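Local coordinates for protein ferredoxin component of carbazole 1,9a-dioxygenase (Nocardioides aromaticivorans, PDB 3GCE) that carries a Rieske [2Fe-2S] cluster and probably passes electrons to the terminal oxygenase component of carbazole 1,9a-dioxygenase, at residues S9-K21 with V100-K112. Sequence-based numbering, arbitrary orientation.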
loop_
_atom_site.group_PDB
_atom_site.type_symbol
_atom_site.label_atom_id
_atom_site.label_comp_id
_atom_site.label_asym_id
_atom_site.label_seq_id
_atom_site.Cartn_x
_atom_site.Cartn_y
_atom_site.Cartn_z
ATOM N N SER A 9 -11.548 -8.445 -15.344
ATOM C CA SER A 9 -11.569 -7.782 -16.675
ATOM C C SER A 9 -10.432 -6.775 -16.958
ATOM O O SER A 9 -10.633 -5.774 -17.663
ATOM C CB SER A 9 -12.942 -7.151 -16.900
ATOM O OG SER A 9 -13.948 -8.145 -16.779
ATOM N N THR A 10 -9.226 -7.023 -16.437
ATOM C CA THR A 10 -8.929 -8.095 -15.487
ATOM C C THR A 10 -8.116 -7.436 -14.410
ATOM O O THR A 10 -7.459 -6.431 -14.679
ATOM C CB THR A 10 -8.038 -9.179 -16.113
ATOM O OG1 THR A 10 -7.034 -8.561 -16.936
ATOM C CG2 THR A 10 -8.847 -10.130 -16.941
ATOM N N PRO A 11 -8.093 -8.019 -13.200
ATOM C CA PRO A 11 -7.243 -7.426 -12.176
ATOM C C PRO A 11 -5.776 -7.845 -12.380
ATOM O O PRO A 11 -5.456 -8.488 -13.387
ATOM C CB PRO A 11 -7.803 -8.011 -10.891
ATOM C CG PRO A 11 -8.303 -9.336 -11.276
ATOM C CD PRO A 11 -8.774 -9.228 -12.713
ATOM N N VAL A 12 -4.906 -7.463 -11.444
ATOM C CA VAL A 12 -3.509 -7.867 -11.474
ATOM C C VAL A 12 -3.218 -8.764 -10.256
ATOM O O VAL A 12 -3.456 -8.350 -9.117
ATOM C CB VAL A 12 -2.604 -6.610 -11.470
ATOM C CG1 VAL A 12 -1.134 -6.971 -11.390
ATOM C CG2 VAL A 12 -2.942 -5.708 -12.705
ATOM N N ARG A 13 -2.720 -9.978 -10.487
ATOM C CA ARG A 13 -2.368 -10.871 -9.382
ATOM C C ARG A 13 -0.953 -10.484 -9.004
ATOM O O ARG A 13 -0.052 -10.549 -9.852
ATOM C CB ARG A 13 -2.370 -12.379 -9.743
ATOM C CG ARG A 13 -2.082 -13.222 -8.448
ATOM C CD ARG A 13 -1.173 -14.454 -8.476
ATOM N NE ARG A 13 0.228 -14.119 -8.448
ATOM C CZ ARG A 13 1.213 -14.782 -7.823
ATOM N NH1 ARG A 13 1.025 -15.853 -7.061
ATOM N NH2 ARG A 13 2.412 -14.305 -7.950
ATOM N N VAL A 14 -0.751 -10.087 -7.753
ATOM C CA VAL A 14 0.571 -9.610 -7.328
ATOM C C VAL A 14 1.360 -10.653 -6.564
ATOM O O VAL A 14 2.588 -10.671 -6.630
ATOM C CB VAL A 14 0.474 -8.301 -6.505
ATOM C CG1 VAL A 14 -0.061 -7.170 -7.406
ATOM C CG2 VAL A 14 -0.404 -8.484 -5.268
ATOM N N ALA A 15 0.655 -11.507 -5.830
ATOM C CA ALA A 15 1.291 -12.478 -4.963
ATOM C C ALA A 15 0.238 -13.367 -4.325
ATOM O O ALA A 15 -0.960 -13.086 -4.420
ATOM C CB ALA A 15 2.104 -11.752 -3.866
ATOM N N THR A 16 0.700 -14.435 -3.680
ATOM C CA THR A 16 -0.113 -15.264 -2.807
ATOM C C THR A 16 -0.028 -14.679 -1.389
ATOM O O THR A 16 1.024 -14.152 -0.990
ATOM C CB THR A 16 0.434 -16.719 -2.811
ATOM O OG1 THR A 16 0.672 -17.129 -4.156
ATOM C CG2 THR A 16 -0.530 -17.656 -2.226
ATOM N N LEU A 17 -1.124 -14.756 -0.635
ATOM C CA LEU A 17 -1.214 -14.131 0.676
ATOM C C LEU A 17 -0.031 -14.465 1.585
ATOM O O LEU A 17 0.530 -13.571 2.230
ATOM C CB LEU A 17 -2.531 -14.488 1.372
ATOM C CG LEU A 17 -2.868 -13.784 2.684
ATOM C CD1 LEU A 17 -3.221 -12.340 2.444
ATOM C CD2 LEU A 17 -4.003 -14.493 3.407
ATOM N N ASP A 18 0.368 -15.734 1.634
ATOM C CA ASP A 18 1.434 -16.102 2.570
ATOM C C ASP A 18 2.837 -15.892 2.012
ATOM O O ASP A 18 3.829 -16.169 2.697
ATOM C CB ASP A 18 1.247 -17.511 3.113
ATOM C CG ASP A 18 0.849 -18.489 2.048
ATOM O OD1 ASP A 18 1.553 -18.553 1.008
ATOM O OD2 ASP A 18 -0.175 -19.185 2.262
ATOM N N GLN A 19 2.926 -15.374 0.788
ATOM C CA GLN A 19 4.200 -14.876 0.282
ATOM C C GLN A 19 4.494 -13.512 0.892
ATOM O O GLN A 19 5.624 -13.037 0.831
ATOM C CB GLN A 19 4.212 -14.762 -1.237
ATOM C CG GLN A 19 4.213 -16.083 -1.987
ATOM C CD GLN A 19 4.142 -15.883 -3.500
ATOM O OE1 GLN A 19 3.594 -14.883 -3.986
ATOM N NE2 GLN A 19 4.703 -16.839 -4.254
ATOM N N LEU A 20 3.467 -12.891 1.475
ATOM C CA LEU A 20 3.627 -11.604 2.153
ATOM C C LEU A 20 3.735 -11.786 3.654
ATOM O O LEU A 20 2.810 -12.309 4.304
ATOM C CB LEU A 20 2.449 -10.672 1.830
ATOM C CG LEU A 20 2.539 -9.693 0.662
ATOM C CD1 LEU A 20 2.872 -10.378 -0.653
ATOM C CD2 LEU A 20 1.233 -8.914 0.559
ATOM N N LYS A 21 4.858 -11.343 4.213
ATOM C CA LYS A 21 5.006 -11.297 5.657
ATOM C C LYS A 21 4.036 -10.259 6.230
ATOM O O LYS A 21 3.987 -9.125 5.757
ATOM C CB LYS A 21 6.458 -10.974 6.047
ATOM C CG LYS A 21 7.478 -11.975 5.485
ATOM C CD LYS A 21 8.939 -11.506 5.666
ATOM C CE LYS A 21 9.360 -10.497 4.593
ATOM N NZ LYS A 21 10.791 -10.088 4.730
ATOM N N VAL A 100 -8.714 -4.322 -3.492
ATOM C CA VAL A 100 -7.990 -5.585 -3.353
ATOM C C VAL A 100 -8.969 -6.627 -2.896
ATOM O O VAL A 100 -9.780 -6.376 -1.990
ATOM C CB VAL A 100 -6.909 -5.584 -2.248
ATOM C CG1 VAL A 100 -5.932 -6.777 -2.418
ATOM C CG2 VAL A 100 -6.152 -4.306 -2.199
ATOM N N VAL A 101 -8.847 -7.802 -3.501
ATOM C CA VAL A 101 -9.564 -9.004 -3.104
ATOM C C VAL A 101 -8.520 -10.128 -2.933
ATOM O O VAL A 101 -7.558 -10.221 -3.700
ATOM C CB VAL A 101 -10.656 -9.328 -4.191
ATOM C CG1 VAL A 101 -10.930 -10.822 -4.357
ATOM C CG2 VAL A 101 -11.947 -8.560 -3.905
ATOM N N VAL A 102 -8.673 -10.941 -1.892
ATOM C CA VAL A 102 -7.965 -12.216 -1.807
ATOM C C VAL A 102 -8.935 -13.331 -2.232
ATOM O O VAL A 102 -10.000 -13.507 -1.639
ATOM C CB VAL A 102 -7.433 -12.483 -0.393
ATOM C CG1 VAL A 102 -6.746 -13.841 -0.326
ATOM C CG2 VAL A 102 -6.443 -11.371 0.036
ATOM N N ASP A 103 -8.564 -14.078 -3.268
ATOM C CA ASP A 103 -9.427 -15.117 -3.798
ATOM C C ASP A 103 -8.589 -16.386 -3.912
ATOM O O ASP A 103 -7.583 -16.408 -4.608
ATOM C CB ASP A 103 -9.999 -14.660 -5.149
ATOM C CG ASP A 103 -10.983 -15.654 -5.755
ATOM O OD1 ASP A 103 -10.551 -16.773 -6.129
ATOM O OD2 ASP A 103 -12.186 -15.307 -5.877
ATOM N N GLY A 104 -8.979 -17.430 -3.176
ATOM C CA GLY A 104 -8.213 -18.668 -3.172
ATOM C C GLY A 104 -6.722 -18.458 -2.929
ATOM O O GLY A 104 -5.892 -19.024 -3.648
ATOM N N THR A 105 -6.400 -17.675 -1.899
ATOM C CA THR A 105 -5.012 -17.294 -1.533
ATOM C C THR A 105 -4.286 -16.326 -2.486
ATOM O O THR A 105 -3.280 -15.708 -2.094
ATOM C CB THR A 105 -4.091 -18.529 -1.211
ATOM O OG1 THR A 105 -3.054 -18.124 -0.299
ATOM C CG2 THR A 105 -3.437 -19.077 -2.446
ATOM N N GLU A 106 -4.889 -15.956 -3.584
ATOM C CA GLU A 106 -4.243 -15.043 -4.540
ATOM C C GLU A 106 -4.652 -13.600 -4.271
ATOM O O GLU A 106 -5.844 -13.287 -4.145
ATOM C CB GLU A 106 -4.589 -15.405 -5.990
ATOM C CG GLU A 106 -4.344 -16.866 -6.362
ATOM C CD GLU A 106 -2.908 -17.314 -6.172
ATOM O OE1 GLU A 106 -1.995 -16.481 -6.239
ATOM O OE2 GLU A 106 -2.701 -18.524 -5.957
ATOM N N ILE A 107 -3.663 -12.721 -4.211
ATOM C CA ILE A 107 -3.942 -11.319 -3.966
ATOM C C ILE A 107 -4.161 -10.608 -5.299
ATOM O O ILE A 107 -3.242 -10.503 -6.131
ATOM C CB ILE A 107 -2.823 -10.614 -3.143
ATOM C CG1 ILE A 107 -2.614 -11.303 -1.788
ATOM C CG2 ILE A 107 -3.181 -9.135 -2.939
ATOM C CD1 ILE A 107 -1.326 -10.773 -1.059
ATOM N N LEU A 108 -5.376 -10.115 -5.495
ATOM C CA LEU A 108 -5.743 -9.471 -6.766
ATOM C C LEU A 108 -6.013 -7.987 -6.543
ATOM O O LEU A 108 -6.787 -7.632 -5.649
ATOM C CB LEU A 108 -6.995 -10.136 -7.315
ATOM C CG LEU A 108 -6.982 -11.667 -7.512
ATOM C CD1 LEU A 108 -8.360 -12.146 -8.003
ATOM C CD2 LEU A 108 -5.880 -12.055 -8.507
ATOM N N VAL A 109 -5.406 -7.142 -7.374
ATOM C CA VAL A 109 -5.531 -5.682 -7.278
ATOM C C VAL A 109 -6.212 -5.131 -8.542
ATOM O O VAL A 109 -5.782 -5.417 -9.661
ATOM C CB VAL A 109 -4.124 -5.017 -7.099
ATOM C CG1 VAL A 109 -4.238 -3.478 -6.909
ATOM C CG2 VAL A 109 -3.382 -5.666 -5.889
ATOM N N ALA A 110 -7.273 -4.356 -8.366
ATOM C CA ALA A 110 -7.932 -3.718 -9.501
ATOM C C ALA A 110 -7.082 -2.559 -10.006
ATOM O O ALA A 110 -6.665 -1.720 -9.217
ATOM C CB ALA A 110 -9.309 -3.231 -9.106
ATOM N N PRO A 111 -6.799 -2.515 -11.318
ATOM C CA PRO A 111 -5.975 -1.439 -11.868
ATOM C C PRO A 111 -6.726 -0.115 -11.884
ATOM O O PRO A 111 -7.954 -0.112 -11.828
ATOM C CB PRO A 111 -5.702 -1.893 -13.313
ATOM C CG PRO A 111 -6.134 -3.319 -13.382
ATOM C CD PRO A 111 -7.223 -3.457 -12.365
ATOM N N LYS A 112 -5.969 0.982 -11.925
ATOM C CA LYS A 112 -6.492 2.348 -12.010
ATOM C C LYS A 112 -7.554 2.474 -13.104
ATOM O O LYS A 112 -8.634 3.021 -12.868
ATOM C CB LYS A 112 -5.329 3.305 -12.309
ATOM C CG LYS A 112 -5.515 4.738 -11.832
ATOM C CD LYS A 112 -4.173 5.477 -11.758
ATOM C CE LYS A 112 -3.655 5.878 -13.128
ATOM N NZ LYS A 112 -2.214 6.285 -13.110
HETATM O O HOH W 1 -0.264 -19.804 -6.052
#
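With CG trans to the backbone N (chi1 -176°) and further bends along the chain, Arg13 folds its guanidinium back toward Glu106, whose own chain turns at chi2 (-59°) to present OE1. The resulting salt bridge runs from Arg13 NH1 to Glu106 OE1 at 3.2 Å; the acceptor lies near the guanidinium plane and is met on its syn side, the two planar groups being 27° apart. Ala15 CA sits 3.6 Å above the guanidinium plane, over its centre, and Glu106 OE2 accepts a bond from a water. With an alanine replacing Glu106, Arg13 would probably lose its charged mate, its guanidinium freer to turn. Strand 12-16 runs antiparallel to strand 106-109, the central strand of a three-stranded sheet in this Rieske domain; a type I' turn from Asp103 to Glu106 makes a beta hairpin with 100-103. Val12 N to Val109 O and Val109 N to Val12 O, both 2.9 Å, mark a hydrogen-bonded pair. Val14 N then donates to Ile107 O (3.0 Å) while Ile107 N donates to Ala15 O (2.7 Å), so Val14 and Ala15 together sit opposite Ile107, consistent with a classic beta bulge; Leu17 N to Thr105 O follows. On the face carrying Val12 and Val109, which packs against Val30 of strand 26-30, Val12 CG2 meets Pro111 CG at 4.0 Å. Ile107 reaches Val14, Leu17 and Leu20: its CG2 lies 3.7 Å from Val14 CG2, its CD1 3.6 Å from Leu20 CD2.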